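Local coordinates for protein transcriptional regulator AefR (Pseudomonas syringae pv. tomato, PDB 3CDL) that probably acts as a TetR-family transcription factor, binding regulatory DNA through a predicted helix-turn-helix motif, at residues B[55-58]-B[59-63]; B[85-88]-B[89-93]; B[167-170]-B[171-174]; B[194-197]-B[198-202]. All blocks are in the same frame, centred on the assembly; numbering follows the deposited sequence.

Contact 1 (B[55-58]-B[59-63]); sequences ELFA and EMLQR
A chi1 of -177° sets the Phe57 ring beside its own carbonyl carbon and carries it toward the side chains one turn on. Leu61 comes up to it slantwise with both methyls: CD1 of Leu61 lies 4.2 Å from CZ of Phe57, and CD2 approaches CE2. Met60, present as selenomethionine, bends at its last torsion and brings CE to 4.2 Å from CD1 of the same ring. Two successive residues thus close on one aromatic group.

The backbone beneath is regular: Met60 N bonds to Leu56 O, Leu61 N to Phe57 O and Gln62 N to Ala58 O, whereas Glu59 N makes only weak bonds, to Glu55 O and Leu56 O. On the more polar side, Glu59 and Arg63 form an i to i+4 salt bridge. NE of Arg63 stands 3.1 Å from OE1 of Glu59; the oxygen lies in the guanidinium plane, yet the nitrogen meets it from above the carboxylate plane. NH2 of Arg63 adds a weak bond to that oxygen, while NH1 pairs with Glu12.

Helix 53-64 is wedged between its neighbours: Leu56 and Met60 pack on Phe22 of helix 9-24, Met60 and Leu61 rest on Val109 of helix 100-114, and Phe57 and Leu61 reach Val122 and Trp123 of helix 117-125.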
loop_
_atom_site.group_PDB
_atom_site.type_symbol
_atom_site.label_atom_id
_atom_site.label_comp_id
_atom_site.label_asym_id
_atom_site.label_seq_id
_atom_site.Cartn_x
_atom_site.Cartn_y
_atom_site.Cartn_z
ATOM N N GLU B 55 -13.462 1.887 -20.553
ATOM C CA GLU B 55 -12.398 1.674 -21.537
ATOM C C GLU B 55 -11.198 2.576 -21.248
ATOM O O GLU B 55 -10.066 2.257 -21.611
ATOM C CB GLU B 55 -12.922 1.894 -22.960
ATOM C CG GLU B 55 -12.463 0.845 -23.989
ATOM C CD GLU B 55 -11.394 1.350 -24.989
ATOM O OE1 GLU B 55 -10.539 2.184 -24.615
ATOM O OE2 GLU B 55 -11.404 0.903 -26.164
ATOM N N LEU B 56 -11.450 3.696 -20.580
ATOM C CA LEU B 56 -10.397 4.635 -20.220
ATOM C C LEU B 56 -9.697 4.182 -18.943
ATOM O O LEU B 56 -8.453 4.201 -18.848
ATOM C CB LEU B 56 -10.994 6.042 -20.069
ATOM C CG LEU B 56 -10.199 7.182 -19.418
ATOM C CD1 LEU B 56 -8.908 7.548 -20.200
ATOM C CD2 LEU B 56 -11.116 8.374 -19.281
ATOM N N PHE B 57 -10.505 3.777 -17.960
ATOM C CA PHE B 57 -9.993 3.147 -16.752
ATOM C C PHE B 57 -9.182 1.892 -17.076
ATOM O O PHE B 57 -8.158 1.639 -16.440
ATOM C CB PHE B 57 -11.126 2.799 -15.786
ATOM C CG PHE B 57 -10.644 2.218 -14.488
ATOM C CD1 PHE B 57 -10.145 3.047 -13.487
ATOM C CD2 PHE B 57 -10.677 0.853 -14.273
ATOM C CE1 PHE B 57 -9.695 2.538 -12.321
ATOM C CE2 PHE B 57 -10.220 0.320 -13.099
ATOM C CZ PHE B 57 -9.717 1.164 -12.114
ATOM N N ALA B 58 -9.644 1.119 -18.062
ATOM C CA ALA B 58 -8.951 -0.093 -18.507
ATOM C C ALA B 58 -7.535 0.229 -18.955
ATOM O O ALA B 58 -6.612 -0.513 -18.651
ATOM C CB ALA B 58 -9.709 -0.774 -19.630
ATOM N N GLU B 59 -7.383 1.356 -19.649
ATOM C CA GLU B 59 -6.112 1.772 -20.216
ATOM C C GLU B 59 -5.156 2.241 -19.135
ATOM O O GLU B 59 -3.987 1.880 -19.135
ATOM C CB GLU B 59 -6.325 2.897 -21.227
ATOM C CG GLU B 59 -5.564 2.717 -22.547
ATOM C CD GLU B 59 -4.071 2.849 -22.413
ATOM O OE1 GLU B 59 -3.518 3.896 -22.813
ATOM O OE2 GLU B 59 -3.440 1.899 -21.918
HETATM N N MSE B 60 -5.669 3.052 -18.216
HETATM C CA MSE B 60 -4.919 3.493 -17.047
HETATM C C MSE B 60 -4.396 2.340 -16.191
HETATM O O MSE B 60 -3.269 2.388 -15.702
HETATM C CB MSE B 60 -5.803 4.379 -16.189
HETATM C CG MSE B 60 -5.686 5.835 -16.507
HETATM SE SE MSE B 60 -7.099 6.871 -15.681
HETATM C CE MSE B 60 -7.240 6.078 -13.917
ATOM N N LEU B 61 -5.226 1.318 -16.000
ATOM C CA LEU B 61 -4.832 0.125 -15.267
ATOM C C LEU B 61 -3.648 -0.559 -15.960
ATOM O O LEU B 61 -2.575 -0.696 -15.361
ATOM C CB LEU B 61 -6.027 -0.821 -15.135
ATOM C CG LEU B 61 -6.151 -1.733 -13.920
ATOM C CD1 LEU B 61 -6.162 -0.933 -12.614
ATOM C CD2 LEU B 61 -7.405 -2.605 -14.035
ATOM N N GLN B 62 -3.838 -0.957 -17.223
ATOM C CA GLN B 62 -2.777 -1.567 -18.037
ATOM C C GLN B 62 -1.448 -0.853 -17.832
ATOM O O GLN B 62 -0.423 -1.492 -17.639
ATOM C CB GLN B 62 -3.124 -1.557 -19.537
ATOM C CG GLN B 62 -4.503 -2.125 -19.946
ATOM C CD GLN B 62 -4.660 -3.633 -19.732
ATOM O OE1 GLN B 62 -4.626 -4.416 -20.689
ATOM N NE2 GLN B 62 -4.847 -4.042 -18.475
ATOM N N ARG B 63 -1.498 0.478 -17.856
ATOM C CA ARG B 63 -0.331 1.352 -17.722
ATOM C C ARG B 63 0.329 1.291 -16.362
ATOM O O ARG B 63 1.516 1.592 -16.229
ATOM C CB ARG B 63 -0.739 2.799 -17.952
ATOM C CG ARG B 63 -0.855 3.207 -19.371
ATOM C CD ARG B 63 -1.036 4.704 -19.436
ATOM N NE ARG B 63 -1.496 5.140 -20.751
ATOM C CZ ARG B 63 -1.240 6.332 -21.275
ATOM N NH1 ARG B 63 -0.513 7.210 -20.600
ATOM N NH2 ARG B 63 -1.702 6.638 -22.476
#

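Contact 2 (B[85-88]-B[89-93]); sequences QLLE and LLWGK
Leu86 and Leu90 make the closest of three apolar pairs. CD2 of Leu90 comes to 3.7 Å from CG of Leu86, and the CD1 methyls of the two residues also meet, at 4.0 Å. Leu86 holds CG opposite its own N (chi1 -180°), which leans the branch along the helix toward Leu90. In the second pair, Leu87 and Trp91 run side by side in the same direction: CD2 of Leu87 sits 3.9 Å from CD1 of Trp91 and equally near NE1, so a single methyl sits obliquely off the CD1-NE1 side of the indole. A looser touch joins CD1 of Leu86 to CB of Leu89.

Backbone hydrogen bonds tie the turns together. Leu90 N reaches Leu86 O, Trp91 N reaches Leu87 O at 2.9 Å, and Gly92 N reaches Glu88 O with an almost straight N-H (172°).

The polar side chains turn to partners elsewhere in the chain. OE1 of Gln85 accepts from the backbone N of Arg77 and from NE1 of Trp137, and OE2 of Glu88 forms a salt bridge with the guanidinium of Arg77.

Two kinds of hold therefore act on one helix. The leucines grip by apolar packing, Leu86 and Leu90 against Met159 and Val188, whereas the buried amide of Gln85 and the exposed carboxylate of Glu88 both meet Arg77, one through its main chain and one through its side chain, and the nearby guanidinium would probably keep Glu88 ionised.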
loop_
_atom_site.group_PDB
_atom_site.type_symbol
_atom_site.label_atom_id
_atom_site.label_comp_id
_atom_site.label_asym_id
_atom_site.label_seq_id
_atom_site.Cartn_x
_atom_site.Cartn_y
_atom_site.Cartn_z
ATOM N N GLN B 85 23.300 -8.470 -11.620
ATOM C CA GLN B 85 22.061 -8.457 -12.396
ATOM C C GLN B 85 20.823 -8.083 -11.585
ATOM O O GLN B 85 19.969 -7.376 -12.084
ATOM C CB GLN B 85 21.853 -9.777 -13.163
ATOM C CG GLN B 85 21.785 -11.069 -12.337
ATOM C CD GLN B 85 21.865 -12.328 -13.213
ATOM O OE1 GLN B 85 21.042 -12.531 -14.105
ATOM N NE2 GLN B 85 22.858 -13.172 -12.957
ATOM N N LEU B 86 20.725 -8.529 -10.336
ATOM C CA LEU B 86 19.575 -8.154 -9.509
ATOM C C LEU B 86 19.639 -6.683 -9.082
ATOM O O LEU B 86 18.618 -6.027 -8.950
ATOM C CB LEU B 86 19.393 -9.107 -8.302
ATOM C CG LEU B 86 18.226 -8.863 -7.321
ATOM C CD1 LEU B 86 16.881 -8.600 -8.007
ATOM C CD2 LEU B 86 18.102 -9.997 -6.313
ATOM N N LEU B 87 20.841 -6.162 -8.878
ATOM C CA LEU B 87 21.002 -4.729 -8.631
ATOM C C LEU B 87 20.307 -3.961 -9.749
ATOM O O LEU B 87 19.425 -3.149 -9.472
ATOM C CB LEU B 87 22.482 -4.321 -8.556
ATOM C CG LEU B 87 22.966 -3.491 -7.354
ATOM C CD1 LEU B 87 24.319 -2.866 -7.669
ATOM C CD2 LEU B 87 21.970 -2.426 -6.836
ATOM N N GLU B 88 20.690 -4.270 -10.992
ATOM C CA GLU B 88 20.128 -3.724 -12.219
ATOM C C GLU B 88 18.601 -3.822 -12.344
ATOM O O GLU B 88 17.959 -2.910 -12.868
ATOM C CB GLU B 88 20.738 -4.474 -13.391
ATOM C CG GLU B 88 21.366 -3.624 -14.429
ATOM C CD GLU B 88 22.127 -4.464 -15.443
ATOM O OE1 GLU B 88 23.357 -4.270 -15.595
ATOM O OE2 GLU B 88 21.497 -5.342 -16.077
ATOM N N LEU B 89 18.020 -4.933 -11.891
ATOM C CA LEU B 89 16.571 -5.101 -11.928
ATOM C C LEU B 89 15.948 -4.096 -10.972
ATOM O O LEU B 89 14.999 -3.385 -11.303
ATOM C CB LEU B 89 16.160 -6.520 -11.491
ATOM C CG LEU B 89 16.038 -7.655 -12.519
ATOM C CD1 LEU B 89 17.372 -8.352 -12.744
ATOM C CD2 LEU B 89 14.975 -8.684 -12.100
ATOM N N LEU B 90 16.494 -4.065 -9.765
ATOM C CA LEU B 90 15.966 -3.231 -8.706
ATOM C C LEU B 90 16.038 -1.757 -9.102
ATOM O O LEU B 90 15.125 -0.983 -8.796
ATOM C CB LEU B 90 16.735 -3.511 -7.419
ATOM C CG LEU B 90 16.219 -4.573 -6.445
ATOM C CD1 LEU B 90 14.959 -5.311 -6.899
ATOM C CD2 LEU B 90 17.342 -5.526 -5.982
ATOM N N TRP B 91 17.104 -1.369 -9.789
ATOM C CA TRP B 91 17.190 -0.008 -10.274
ATOM C C TRP B 91 16.147 0.332 -11.322
ATOM O O TRP B 91 15.527 1.394 -11.244
ATOM C CB TRP B 91 18.600 0.366 -10.732
ATOM C CG TRP B 91 19.430 0.935 -9.613
ATOM C CD1 TRP B 91 20.533 0.374 -9.065
ATOM C CD2 TRP B 91 19.189 2.151 -8.874
ATOM N NE1 TRP B 91 21.030 1.171 -8.062
ATOM C CE2 TRP B 91 20.220 2.263 -7.917
ATOM C CE3 TRP B 91 18.211 3.153 -8.934
ATOM C CZ2 TRP B 91 20.309 3.340 -7.026
ATOM C CZ3 TRP B 91 18.300 4.228 -8.045
ATOM C CH2 TRP B 91 19.342 4.305 -7.102
ATOM N N GLY B 92 15.953 -0.552 -12.299
ATOM C CA GLY B 92 14.836 -0.418 -13.249
ATOM C C GLY B 92 13.496 -0.119 -12.568
ATOM O O GLY B 92 12.854 0.896 -12.856
ATOM N N LYS B 93 13.079 -0.988 -11.652
ATOM C CA LYS B 93 11.852 -0.750 -10.902
ATOM C C LYS B 93 11.879 0.534 -10.058
ATOM O O LYS B 93 10.848 1.166 -9.895
ATOM C CB LYS B 93 11.510 -1.951 -10.021
ATOM C CG LYS B 93 10.105 -1.929 -9.379
ATOM C CD LYS B 93 8.984 -1.716 -10.414
ATOM C CE LYS B 93 7.640 -2.317 -10.013
ATOM N NZ LYS B 93 7.196 -2.091 -8.569
#

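Contact 3 (B[167-170]-B[171-174]); sequences AFWP and QVTF
Val172 sets its CG2 methyl over one face of the Phe168 ring, 3.9 Å from the centroid and 19° off the normal, a CH-pi contact. The valine has CG1 anti to its N (chi1 157°), leaving CG2 on the N side, where it can reach the phenyl; CG1 leans instead toward CE3 of Trp169. Phe168 also puts CD2 over the indole of Trp169, so the phenyl takes the valine methyl on a face and turns its edge to the face of the indole.

Thr173 turns OG1 between its backbone N and carbonyl carbon (chi1 62°), and the hydroxyl donates to Trp169 O at 2.7 Å, from above the carbonyl plane. Thr173 N donates to the same oxygen at 2.8 Å, which gives Trp169 O two donors from one residue. CG2 of Thr173 meets the edge of the indole at CE3.

Phe168 marks the break between helix 152-167 and the short helix 169-174: it leaves helical backbone angles, yet occupies the N-cap position of the next helix, its O accepting from Val172 N. Within the AefR-like C-terminal domain the short helix faces the dimer partner. Trp169 stacks on Trp169 of the second subunit, and Thr173 O accepts from Thr113 OG1 of that subunit.

Gln171 bends at chi2, carrying its amide back beside the Ala167 carbonyl, and NE2 donates to the backbone oxygens of Ala177 and Phe166.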
loop_
_atom_site.group_PDB
_atom_site.type_symbol
_atom_site.label_atom_id
_atom_site.label_comp_id
_atom_site.label_asym_id
_atom_site.label_seq_id
_atom_site.Cartn_x
_atom_site.Cartn_y
_atom_site.Cartn_z
ATOM N N ALA B 167 9.197 3.816 -1.724
ATOM C CA ALA B 167 9.144 4.583 -2.947
ATOM C C ALA B 167 7.784 4.510 -3.652
ATOM O O ALA B 167 7.614 5.044 -4.762
ATOM C CB ALA B 167 10.269 4.157 -3.867
ATOM N N PHE B 168 6.801 3.865 -3.037
ATOM C CA PHE B 168 5.499 3.826 -3.688
ATOM C C PHE B 168 4.362 4.222 -2.756
ATOM O O PHE B 168 3.844 5.340 -2.876
ATOM C CB PHE B 168 5.279 2.498 -4.380
ATOM C CG PHE B 168 3.986 2.414 -5.116
ATOM C CD1 PHE B 168 3.838 3.025 -6.376
ATOM C CD2 PHE B 168 2.906 1.710 -4.567
ATOM C CE1 PHE B 168 2.632 2.951 -7.069
ATOM C CE2 PHE B 168 1.706 1.634 -5.235
ATOM C CZ PHE B 168 1.568 2.249 -6.506
ATOM N N TRP B 169 3.986 3.340 -1.827
ATOM C CA TRP B 169 2.944 3.657 -0.852
ATOM C C TRP B 169 3.025 5.019 -0.131
ATOM O O TRP B 169 2.040 5.731 -0.114
ATOM C CB TRP B 169 2.771 2.514 0.137
ATOM C CG TRP B 169 2.353 1.247 -0.573
ATOM C CD1 TRP B 169 3.061 0.076 -0.660
ATOM C CD2 TRP B 169 1.140 1.037 -1.296
ATOM N NE1 TRP B 169 2.350 -0.867 -1.394
ATOM C CE2 TRP B 169 1.171 -0.298 -1.801
ATOM C CE3 TRP B 169 0.034 1.846 -1.591
ATOM C CZ2 TRP B 169 0.122 -0.843 -2.564
ATOM C CZ3 TRP B 169 -1.014 1.303 -2.361
ATOM C CH2 TRP B 169 -0.962 -0.028 -2.827
ATOM N N PRO B 170 4.171 5.387 0.493
ATOM C CA PRO B 170 4.186 6.744 1.052
ATOM C C PRO B 170 3.764 7.832 0.077
ATOM O O PRO B 170 3.070 8.772 0.462
ATOM C CB PRO B 170 5.649 6.923 1.482
ATOM C CG PRO B 170 6.040 5.551 1.924
ATOM C CD PRO B 170 5.424 4.669 0.824
ATOM N N GLN B 171 4.160 7.691 -1.182
ATOM C CA GLN B 171 3.900 8.728 -2.159
ATOM C C GLN B 171 2.431 8.711 -2.621
ATOM O O GLN B 171 1.806 9.768 -2.831
ATOM C CB GLN B 171 4.856 8.589 -3.352
ATOM C CG GLN B 171 6.297 8.961 -3.043
ATOM C CD GLN B 171 7.054 7.870 -2.275
ATOM O OE1 GLN B 171 6.598 6.747 -2.185
ATOM N NE2 GLN B 171 8.209 8.220 -1.716
ATOM N N VAL B 172 1.894 7.499 -2.755
ATOM C CA VAL B 172 0.546 7.295 -3.245
ATOM C C VAL B 172 -0.436 7.625 -2.129
ATOM O O VAL B 172 -1.488 8.192 -2.371
ATOM C CB VAL B 172 0.344 5.827 -3.781
ATOM C CG1 VAL B 172 -1.120 5.404 -3.761
ATOM C CG2 VAL B 172 0.927 5.662 -5.166
ATOM N N THR B 173 -0.098 7.298 -0.894
ATOM C CA THR B 173 -1.083 7.421 0.182
ATOM C C THR B 173 -0.982 8.742 0.932
ATOM O O THR B 173 -1.992 9.295 1.347
ATOM C CB THR B 173 -1.072 6.193 1.152
ATOM O OG1 THR B 173 0.206 6.097 1.786
ATOM C CG2 THR B 173 -1.280 4.919 0.384
ATOM N N PHE B 174 0.229 9.257 1.091
ATOM C CA PHE B 174 0.441 10.453 1.918
ATOM C C PHE B 174 0.995 11.630 1.133
ATOM O O PHE B 174 1.347 12.653 1.717
ATOM C CB PHE B 174 1.387 10.130 3.092
ATOM C CG PHE B 174 0.823 9.140 4.082
ATOM C CD1 PHE B 174 -0.302 9.461 4.855
ATOM C CD2 PHE B 174 1.419 7.884 4.257
ATOM C CE1 PHE B 174 -0.831 8.545 5.776
ATOM C CE2 PHE B 174 0.886 6.957 5.176
ATOM C CZ PHE B 174 -0.240 7.298 5.933
#

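Contact 4 (B[194-197]-B[198-202]); sequences MFLG and WYEIP
Phe195 carries Tyr199 on one face of its ring: CD2 of Tyr199 stands 3.4 Å above the plane, displaced toward the rim. The two rings are inclined at 42° with centroids 4.8 Å apart, an oblique pair. Tyr199 in turn has CD1 of Trp198 over the centre of one face, while its own CE2 lies at the edge of the indole, so three aromatic groups follow one another. Chi1 of Phe195 is -174°, tipping the phenyl along the helix toward the tyrosine.

The side chains of Leu196 and Glu200 cross at a slant, with CD2 of the leucine 3.8 Å from CB of the glutamate. Beneath them Tyr199 N bonds to Phe195 O and Glu200 N to Leu196 O at 2.9 Å; Trp198 N makes only weak bonds, to Met194 O and Phe195 O. OH of Tyr199 is held by Gln158 NE2, and Lys148 lies against the Trp198 indole as a cation-pi partner.

Glu200 is where the chain leaves helical angles, making this the C-terminal end of helix 181-199. Phe195 and Tyr199 pack on Met194 of the second subunit, consistent with the dimer-forming C-terminal helices of TetR-family regulators.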
loop_
_atom_site.group_PDB
_atom_site.type_symbol
_atom_site.label_atom_id
_atom_site.label_comp_id
_atom_site.label_asym_id
_atom_site.label_seq_id
_atom_site.Cartn_x
_atom_site.Cartn_y
_atom_site.Cartn_z
HETATM N N MSE B 194 19.166 -8.039 1.734
HETATM C CA MSE B 194 18.216 -8.812 2.496
HETATM C C MSE B 194 17.722 -9.979 1.652
HETATM O O MSE B 194 17.695 -11.109 2.117
HETATM C CB MSE B 194 17.048 -7.939 2.937
HETATM C CG MSE B 194 16.004 -8.707 3.705
HETATM SE SE MSE B 194 14.951 -7.552 4.806
HETATM C CE MSE B 194 16.192 -6.036 4.819
ATOM N N PHE B 195 17.355 -9.683 0.408
ATOM C CA PHE B 195 16.760 -10.684 -0.465
ATOM C C PHE B 195 17.762 -11.800 -0.713
ATOM O O PHE B 195 17.501 -12.968 -0.402
ATOM C CB PHE B 195 16.228 -10.090 -1.793
ATOM C CG PHE B 195 15.479 -11.105 -2.639
ATOM C CD1 PHE B 195 14.120 -11.373 -2.398
ATOM C CD2 PHE B 195 16.143 -11.851 -3.615
ATOM C CE1 PHE B 195 13.439 -12.340 -3.140
ATOM C CE2 PHE B 195 15.468 -12.829 -4.360
ATOM C CZ PHE B 195 14.113 -13.068 -4.129
ATOM N N LEU B 196 18.926 -11.432 -1.239
ATOM C CA LEU B 196 19.888 -12.455 -1.635
ATOM C C LEU B 196 20.456 -13.179 -0.436
ATOM O O LEU B 196 20.710 -14.394 -0.510
ATOM C CB LEU B 196 21.003 -11.883 -2.519
ATOM C CG LEU B 196 20.604 -11.851 -3.990
ATOM C CD1 LEU B 196 21.757 -11.380 -4.823
ATOM C CD2 LEU B 196 20.151 -13.236 -4.440
ATOM N N GLY B 197 20.626 -12.421 0.661
ATOM C CA GLY B 197 20.987 -12.958 1.970
ATOM C C GLY B 197 20.231 -14.236 2.299
ATOM O O GLY B 197 20.836 -15.236 2.705
ATOM N N TRP B 198 18.907 -14.209 2.103
ATOM C CA TRP B 198 18.033 -15.335 2.456
ATOM C C TRP B 198 17.872 -16.356 1.341
ATOM O O TRP B 198 17.911 -17.552 1.585
ATOM C CB TRP B 198 16.653 -14.847 2.944
ATOM C CG TRP B 198 15.711 -15.991 3.221
ATOM C CD1 TRP B 198 14.594 -16.303 2.516
ATOM C CD2 TRP B 198 15.832 -16.997 4.247
ATOM N NE1 TRP B 198 13.998 -17.433 3.032
ATOM C CE2 TRP B 198 14.737 -17.882 4.095
ATOM C CE3 TRP B 198 16.763 -17.247 5.268
ATOM C CZ2 TRP B 198 14.539 -18.996 4.937
ATOM C CZ3 TRP B 198 16.566 -18.360 6.107
ATOM C CH2 TRP B 198 15.459 -19.212 5.934
ATOM N N TYR B 199 17.698 -15.895 0.114
ATOM C CA TYR B 199 17.362 -16.804 -0.986
ATOM C C TYR B 199 18.505 -17.412 -1.791
ATOM O O TYR B 199 18.352 -18.500 -2.386
ATOM C CB TYR B 199 16.382 -16.148 -1.924
ATOM C CG TYR B 199 14.995 -16.104 -1.353
ATOM C CD1 TYR B 199 14.272 -17.273 -1.107
ATOM C CD2 TYR B 199 14.395 -14.888 -1.065
ATOM C CE1 TYR B 199 12.994 -17.211 -0.587
ATOM C CE2 TYR B 199 13.115 -14.823 -0.556
ATOM C CZ TYR B 199 12.425 -15.965 -0.311
ATOM O OH TYR B 199 11.159 -15.845 0.206
ATOM N N GLU B 200 19.647 -16.737 -1.817
ATOM C CA GLU B 200 20.757 -17.257 -2.595
ATOM C C GLU B 200 21.326 -18.588 -2.058
ATOM O O GLU B 200 21.610 -18.716 -0.859
ATOM C CB GLU B 200 21.859 -16.218 -2.721
ATOM C CG GLU B 200 22.937 -16.623 -3.687
ATOM C CD GLU B 200 23.876 -15.487 -4.046
ATOM O OE1 GLU B 200 23.800 -14.417 -3.389
ATOM O OE2 GLU B 200 24.694 -15.669 -4.988
ATOM N N ILE B 201 21.449 -19.575 -2.951
ATOM C CA ILE B 201 22.345 -20.711 -2.735
ATOM C C ILE B 201 23.730 -20.292 -3.258
ATOM O O ILE B 201 23.909 -20.092 -4.473
ATOM C CB ILE B 201 21.877 -21.978 -3.482
ATOM C CG1 ILE B 201 20.379 -22.213 -3.276
ATOM C CG2 ILE B 201 22.702 -23.197 -3.044
ATOM C CD1 ILE B 201 19.780 -23.165 -4.293
ATOM N N PRO B 202 24.718 -20.154 -2.350
ATOM C CA PRO B 202 25.993 -19.585 -2.802
ATOM C C PRO B 202 26.815 -20.577 -3.644
ATOM O O PRO B 202 26.997 -21.739 -3.257
ATOM C CB PRO B 202 26.698 -19.207 -1.495
ATOM C CG PRO B 202 26.131 -20.170 -0.468
ATOM C CD PRO B 202 24.735 -20.522 -0.918
#

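Overall arrangement
The four contacts follow in series along the chain. Contact 1 lies on helix 53-64, just past the predicted helix-turn-helix, and contacts 2, 3 and 4 all belong to the AefR-like C-terminal domain. Contacts 2 and 4 alone touch: CD2 of Leu86 meets CD2 of Phe195 at 3.8 Å and CG of Leu196 at 3.9 Å, joining helix 82-97 to the end of helix 181-199; the centres of the two contacts lie about 15 Å apart. Contact 1 is farthest from contact 4, about 36 Å between centres, on opposite sides of the chain's centre. Contacts 3 and 4, about 27 Å apart by centres, both reach the second subunit, so the dimer interface is engaged at two separate places.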